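Local coordinates for alpha-galactosidase 1 (Saccharomyces cerevisiae, PDB 3LRL), which hydrolyses terminal, non-reducing alpha-D-galactose residues from alpha-D-galactosides such as galactose oligosaccharides, galactomannans and galactolipids, at residues S203-G208 with W258-N263. The protein carries 1 engineered substitution. Sequence-based numbering, arbitrary orientation.
With GLA (alpha-D-galactopyranose), chain D.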
loop_
_atom_site.group_PDB
_atom_site.type_symbol
_atom_site.label_atom_id
_atom_site.label_comp_id
_atom_site.label_asym_id
_atom_site.label_seq_id
_atom_site.Cartn_x
_atom_site.Cartn_y
_atom_site.Cartn_z
ATOM N N SER A 203 6.364 -2.754 -25.931
ATOM C CA SER A 203 7.035 -2.021 -24.863
ATOM C C SER A 203 5.998 -1.393 -23.958
ATOM O O SER A 203 4.815 -1.368 -24.304
ATOM C CB SER A 203 8.013 -0.964 -25.411
ATOM O OG SER A 203 7.323 0.025 -26.139
ATOM N N TRP A 204 6.442 -0.902 -22.802
ATOM C CA TRP A 204 5.554 -0.223 -21.850
ATOM C C TRP A 204 6.292 0.860 -21.066
ATOM O O TRP A 204 7.318 0.608 -20.434
ATOM C CB TRP A 204 4.886 -1.220 -20.873
ATOM C CG TRP A 204 5.839 -2.225 -20.326
ATOM C CD1 TRP A 204 6.577 -2.122 -19.175
ATOM C CD2 TRP A 204 6.185 -3.487 -20.912
ATOM N NE1 TRP A 204 7.350 -3.240 -19.011
ATOM C CE2 TRP A 204 7.141 -4.088 -20.073
ATOM C CE3 TRP A 204 5.781 -4.163 -22.076
ATOM C CZ2 TRP A 204 7.701 -5.345 -20.352
ATOM C CZ3 TRP A 204 6.325 -5.411 -22.351
ATOM C CH2 TRP A 204 7.268 -5.994 -21.481
ATOM N N ARG A 205 5.756 2.071 -21.109
ATOM C CA ARG A 205 6.218 3.133 -20.212
ATOM C C ARG A 205 6.053 2.610 -18.797
ATOM O O ARG A 205 4.971 2.111 -18.423
ATOM C CB ARG A 205 5.428 4.419 -20.443
ATOM C CG ARG A 205 5.831 5.157 -21.725
ATOM C CD ARG A 205 7.058 6.067 -21.498
ATOM N NE ARG A 205 6.789 7.015 -20.413
ATOM C CZ ARG A 205 6.082 8.134 -20.548
ATOM N NH1 ARG A 205 5.617 8.489 -21.727
ATOM N NH2 ARG A 205 5.866 8.911 -19.505
ATOM N N MET A 206 7.143 2.674 -18.036
ATOM C CA MET A 206 7.160 2.223 -16.640
ATOM C C MET A 206 7.151 3.364 -15.613
ATOM O O MET A 206 7.385 3.132 -14.416
ATOM C CB MET A 206 8.315 1.226 -16.389
ATOM C CG MET A 206 9.713 1.595 -16.949
ATOM S SD MET A 206 10.311 3.245 -16.486
ATOM C CE MET A 206 10.658 3.117 -14.765
ATOM N N SER A 207 6.852 4.586 -16.063
ATOM C CA SER A 207 6.835 5.778 -15.177
ATOM C C SER A 207 6.100 7.007 -15.756
ATOM O O SER A 207 5.746 7.037 -16.943
ATOM C CB SER A 207 8.275 6.182 -14.793
ATOM O OG SER A 207 8.856 6.944 -15.827
ATOM N N GLY A 208 5.917 8.031 -14.927
ATOM C CA GLY A 208 5.469 9.339 -15.420
ATOM C C GLY A 208 6.474 9.957 -16.390
ATOM O O GLY A 208 7.611 9.473 -16.526
ATOM N N TRP A 258 9.702 -4.627 -23.860
ATOM C CA TRP A 258 10.704 -3.806 -23.200
ATOM C C TRP A 258 10.114 -2.776 -22.236
ATOM O O TRP A 258 9.048 -2.198 -22.510
ATOM C CB TRP A 258 11.499 -3.066 -24.282
ATOM C CG TRP A 258 12.087 -4.026 -25.316
ATOM C CD1 TRP A 258 11.655 -4.209 -26.601
ATOM C CD2 TRP A 258 13.170 -4.959 -25.115
ATOM N NE1 TRP A 258 12.414 -5.181 -27.212
ATOM C CE2 TRP A 258 13.352 -5.652 -26.327
ATOM C CE3 TRP A 258 14.011 -5.253 -24.029
ATOM C CZ2 TRP A 258 14.355 -6.625 -26.505
ATOM C CZ3 TRP A 258 15.009 -6.228 -24.191
ATOM C CH2 TRP A 258 15.163 -6.906 -25.429
ATOM N N ASN A 259 10.800 -2.548 -21.104
ATOM C CA ASN A 259 10.474 -1.390 -20.258
ATOM C C ASN A 259 10.863 -0.170 -21.064
ATOM O O ASN A 259 11.925 -0.147 -21.712
ATOM C CB ASN A 259 11.231 -1.382 -18.925
ATOM C CG ASN A 259 10.995 -2.643 -18.087
ATOM O OD1 ASN A 259 9.873 -2.935 -17.697
ATOM N ND2 ASN A 259 12.064 -3.366 -17.783
ATOM N N ASP A 260 9.995 0.834 -21.021
ATOM C CA ASP A 260 10.179 2.101 -21.733
ATOM C C ASP A 260 10.404 3.223 -20.705
ATOM O O ASP A 260 9.521 3.523 -19.896
ATOM C CB ASP A 260 8.959 2.314 -22.640
ATOM C CG ASP A 260 8.997 3.588 -23.448
ATOM O OD1 ASP A 260 9.977 4.367 -23.382
ATOM O OD2 ASP A 260 7.985 3.815 -24.168
ATOM N N LEU A 261 11.600 3.812 -20.702
ATOM C CA LEU A 261 11.896 4.875 -19.736
ATOM C C LEU A 261 11.627 6.270 -20.278
ATOM O O LEU A 261 12.020 7.260 -19.665
ATOM C CB LEU A 261 13.297 4.779 -19.118
ATOM C CG LEU A 261 14.098 3.519 -18.722
ATOM C CD1 LEU A 261 15.149 3.888 -17.665
ATOM C CD2 LEU A 261 13.319 2.267 -18.323
ATOM N N ASP A 262 10.927 6.331 -21.413
ATOM C CA ASP A 262 10.411 7.574 -22.006
ATOM C C ASP A 262 11.445 8.141 -22.966
ATOM O O ASP A 262 12.613 7.684 -22.963
ATOM C CB ASP A 262 9.943 8.584 -20.929
ATOM C CG ASP A 262 8.988 9.651 -21.473
ATOM O OD1 ASP A 262 8.615 9.654 -22.665
ATOM O OD2 ASP A 262 8.602 10.523 -20.691
ATOM N N ASN A 263 11.008 9.084 -23.813
ATOM C CA ASN A 263 11.831 9.619 -24.907
ATOM C C ASN A 263 13.076 10.290 -24.351
ATOM O O ASN A 263 13.043 10.852 -23.242
ATOM C CB ASN A 263 11.057 10.652 -25.760
ATOM C CG ASN A 263 9.773 10.093 -26.430
ATOM O OD1 ASN A 263 9.486 8.895 -26.444
ATOM N ND2 ASN A 263 9.001 10.996 -26.978
HETATM C C1 GLA D . 1.662 11.690 -21.395
HETATM C C2 GLA D . 2.689 10.622 -21.883
HETATM C C3 GLA D . 3.180 11.008 -23.296
HETATM C C4 GLA D . 2.098 11.609 -24.256
HETATM C C5 GLA D . 1.181 12.640 -23.586
HETATM C C6 GLA D . 0.034 13.052 -24.515
HETATM O O2 GLA D . 3.774 10.406 -20.922
HETATM O O3 GLA D . 3.845 9.910 -23.879
HETATM O O4 GLA D . 1.264 10.634 -24.843
HETATM O O5 GLA D . 0.678 12.067 -22.376
HETATM O O6 GLA D . 0.183 14.354 -25.062
HETATM O O HOH W 1 6.165 2.182 -24.727
HETATM O O HOH W 2 8.449 5.829 -18.502
HETATM O O HOH W 3 6.405 7.906 -24.263
#
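Strands 203-205 and 258-260 run parallel, their axes 4.4 Å apart at 28°, with Ser203 paired to Trp258 and Arg205 to Asp260; Trp204 N donates to Trp258 O, Trp204 O accepts from Asp260 N, and Met206 N reaches Asp260 O. On one face of the sheet the Trp204 indole lies back over the neighbouring strand: Trp258 O sits 3.5 Å above its plane, and Asn259 CA makes a CH-pi contact with the five-membered ring. Trp204 CG lies between backbone N and carbonyl carbon, and Trp204 NE1 donates to Asn259 OD1 at 2.9 Å in a hydrogen bond bent to 138°, the oxygen tilted from the ring plane and NE1 above the amide plane. On the opposite face, CG and CD of Arg205 pass the Asp260 carboxylate obliquely, Arg205 CG 3.5 Å from Asp260 OD2. Bends at chi2 and chi3 then carry the Arg205 guanidinium over Asp262, whose carboxylate stacks almost parallel, 6° between planes, with Asp262 CG 3.4 Å above the centre of the guanidinium. This salt bridge rests on charge, no N-H pointing at Asp262 OD1, while Arg205 NH1 and NH2 both donate to galactose O2 (Arg205 NH1 to O2 2.8 Å), Arg205 NH2 also bonds the proton donor Asp209, and water 2 links Arg205 NE to Asp260 O. Asp262 thus backs a substrate-binding arginine. Beyond the strands, Met206 SD meets Leu261 CD2 at 3.7 Å against helix 239-246, while helix 193-196 packs on Trp204 and strand 182-185 continues the catalytic (beta/alpha)8 barrel beside 203-205.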